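PDB 5HSX: putative alpha-ketoglutarate-dependent taurine dioxygenase from Burkholderia xenovorans, which probably acts as an iron(II)-dependent dioxygenase of the TfdA family that uses 2-oxoglutarate as co-substrate. Local coordinates for residues A135-G140 against Y289-V294. Residues are numbered along the deposited sequence; the frame is centred on the assembly and turned at random.
Sequences ASILRG and YRTTLV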
loop_
_atom_site.group_PDB
_atom_site.type_symbol
_atom_site.label_atom_id
_atom_site.label_comp_id
_atom_site.label_asym_id
_atom_site.label_seq_id
_atom_site.Cartn_x
_atom_site.Cartn_y
_atom_site.Cartn_z
ATOM N N ALA B 135 21.063 6.179 5.079
ATOM C CA ALA B 135 20.353 6.215 3.807
ATOM C C ALA B 135 20.785 5.040 2.956
ATOM O O ALA B 135 21.866 4.472 3.145
ATOM C CB ALA B 135 20.618 7.518 3.040
ATOM N N SER B 136 19.942 4.703 1.987
ATOM C CA SER B 136 20.304 3.719 0.979
ATOM C C SER B 136 19.887 4.238 -0.389
ATOM O O SER B 136 18.926 5.003 -0.514
ATOM C CB SER B 136 19.648 2.356 1.253
ATOM O OG SER B 136 19.576 2.084 2.648
ATOM N N ILE B 137 20.615 3.801 -1.413
ATOM C CA ILE B 137 20.340 4.157 -2.799
ATOM C C ILE B 137 20.244 2.861 -3.587
ATOM O O ILE B 137 21.250 2.164 -3.771
ATOM C CB ILE B 137 21.421 5.078 -3.381
ATOM C CG1 ILE B 137 21.470 6.380 -2.580
ATOM C CG2 ILE B 137 21.155 5.336 -4.871
ATOM C CD1 ILE B 137 22.708 7.171 -2.781
ATOM N N LEU B 138 19.041 2.540 -4.057
ATOM C CA LEU B 138 18.742 1.271 -4.709
ATOM C C LEU B 138 18.387 1.539 -6.166
ATOM O O LEU B 138 17.474 2.324 -6.440
ATOM C CB LEU B 138 17.578 0.588 -3.989
ATOM C CG LEU B 138 17.030 -0.732 -4.518
ATOM C CD1 LEU B 138 18.088 -1.817 -4.454
ATOM C CD2 LEU B 138 15.790 -1.103 -3.690
ATOM N N ARG B 139 19.092 0.891 -7.101
ATOM C CA ARG B 139 18.829 1.085 -8.523
ATOM C C ARG B 139 18.363 -0.215 -9.177
ATOM O O ARG B 139 18.854 -1.302 -8.855
ATOM C CB ARG B 139 20.068 1.651 -9.252
ATOM C CG ARG B 139 21.122 0.635 -9.717
ATOM C CD ARG B 139 22.314 1.354 -10.356
ATOM N NE ARG B 139 23.014 0.508 -11.316
ATOM C CZ ARG B 139 24.069 -0.251 -11.030
ATOM N NH1 ARG B 139 24.569 -0.269 -9.800
ATOM N NH2 ARG B 139 24.629 -0.994 -11.981
ATOM N N GLY B 140 17.403 -0.099 -10.093
ATOM C CA GLY B 140 16.837 -1.249 -10.772
ATOM C C GLY B 140 17.425 -1.432 -12.156
ATOM O O GLY B 140 17.344 -0.537 -12.999
ATOM N N TYR B 289 20.657 -3.168 -7.510
ATOM C CA TYR B 289 21.903 -2.975 -6.780
ATOM C C TYR B 289 21.715 -1.839 -5.795
ATOM O O TYR B 289 21.026 -0.859 -6.098
ATOM C CB TYR B 289 23.078 -2.673 -7.719
ATOM C CG TYR B 289 23.374 -3.815 -8.649
ATOM C CD1 TYR B 289 24.148 -4.896 -8.234
ATOM C CD2 TYR B 289 22.861 -3.827 -9.939
ATOM C CE1 TYR B 289 24.408 -5.966 -9.097
ATOM C CE2 TYR B 289 23.117 -4.879 -10.801
ATOM C CZ TYR B 289 23.889 -5.941 -10.375
ATOM O OH TYR B 289 24.133 -6.978 -11.240
ATOM N N ARG B 290 22.316 -1.982 -4.613
ATOM C CA ARG B 290 22.122 -1.042 -3.524
ATOM C C ARG B 290 23.471 -0.580 -2.995
ATOM O O ARG B 290 24.420 -1.364 -2.898
ATOM C CB ARG B 290 21.298 -1.654 -2.370
ATOM C CG ARG B 290 21.208 -0.735 -1.153
ATOM C CD ARG B 290 20.264 -1.200 -0.049
ATOM N NE ARG B 290 20.286 -2.634 0.207
ATOM C CZ ARG B 290 21.210 -3.276 0.917
ATOM N NH1 ARG B 290 22.234 -2.624 1.444
ATOM N NH2 ARG B 290 21.115 -4.585 1.095
ATOM N N THR B 291 23.552 0.702 -2.681
ATOM C CA THR B 291 24.617 1.240 -1.850
ATOM C C THR B 291 23.968 1.803 -0.596
ATOM O O THR B 291 22.778 2.140 -0.598
ATOM C CB THR B 291 25.396 2.338 -2.574
ATOM O OG1 THR B 291 24.489 3.381 -2.954
ATOM C CG2 THR B 291 26.086 1.785 -3.824
ATOM N N THR B 292 24.726 1.883 0.498
ATOM C CA THR B 292 24.177 2.525 1.683
ATOM C C THR B 292 25.240 3.420 2.303
ATOM O O THR B 292 26.445 3.229 2.105
ATOM C CB THR B 292 23.611 1.524 2.729
ATOM O OG1 THR B 292 24.647 1.008 3.556
ATOM C CG2 THR B 292 22.896 0.345 2.063
ATOM N N LEU B 293 24.768 4.426 3.021
ATOM C CA LEU B 293 25.613 5.473 3.571
ATOM C C LEU B 293 25.724 5.304 5.080
ATOM O O LEU B 293 24.712 5.099 5.760
ATOM C CB LEU B 293 25.050 6.850 3.220
ATOM C CG LEU B 293 24.846 7.117 1.723
ATOM C CD1 LEU B 293 24.307 8.528 1.497
ATOM C CD2 LEU B 293 26.142 6.911 0.947
ATOM N N VAL B 294 26.956 5.413 5.590
ATOM C CA VAL B 294 27.240 5.210 7.011
ATOM C C VAL B 294 26.513 6.252 7.851
ATOM O O VAL B 294 26.582 7.453 7.572
ATOM C CB VAL B 294 28.762 5.268 7.243
ATOM C CG1 VAL B 294 29.110 5.158 8.732
ATOM C CG2 VAL B 294 29.473 4.177 6.426
#
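One face of the Arg139 guanidinium carries Tyr289 CD2, 3.7 Å above the guanidinium plane and offset toward its rim; the two flat groups are 22° apart, and Arg139 NH1 reaches Tyr289 CB at 3.5 Å. Arg139 NH1 also hydrogen-bonds ND1 of both His72 and His69, and His69 meets the Tyr289 ring edge-to-face, which joins both side chains to helix 69-77. The second guanidinium, of Arg290, has Thr292 CG2 in plane at its edge; a bend at chi3 (40°) turns NE off the extended course of the chain. The two guanidinium groups lie on opposite faces of the large mixed sheet of the cupin-type double-stranded beta-helix, in which strands 135-140 and 289-293 run antiparallel as neighbours. Ile137 pairs with Thr291 and Arg139 with Tyr289, each through two nearly straight N-H...O bonds; the Ile137 N to Thr291 O bond is 2.8 Å. Ile137 and Thr291 share the face of Arg139 and Tyr289, Ile137 CB 3.5 Å from Thr291 OG1, which hydrogen-bonds Ser76. On the other face Leu138 CD1 packs 3.8 Å from Arg290 CB, while Ser136 CB lies equally close to Arg290 CD. Arg290 NH1 donates to Val320 O, and Ser136 OG bonds Asn268 and, weakly, Asp125, a ligand of the bound sodium ion.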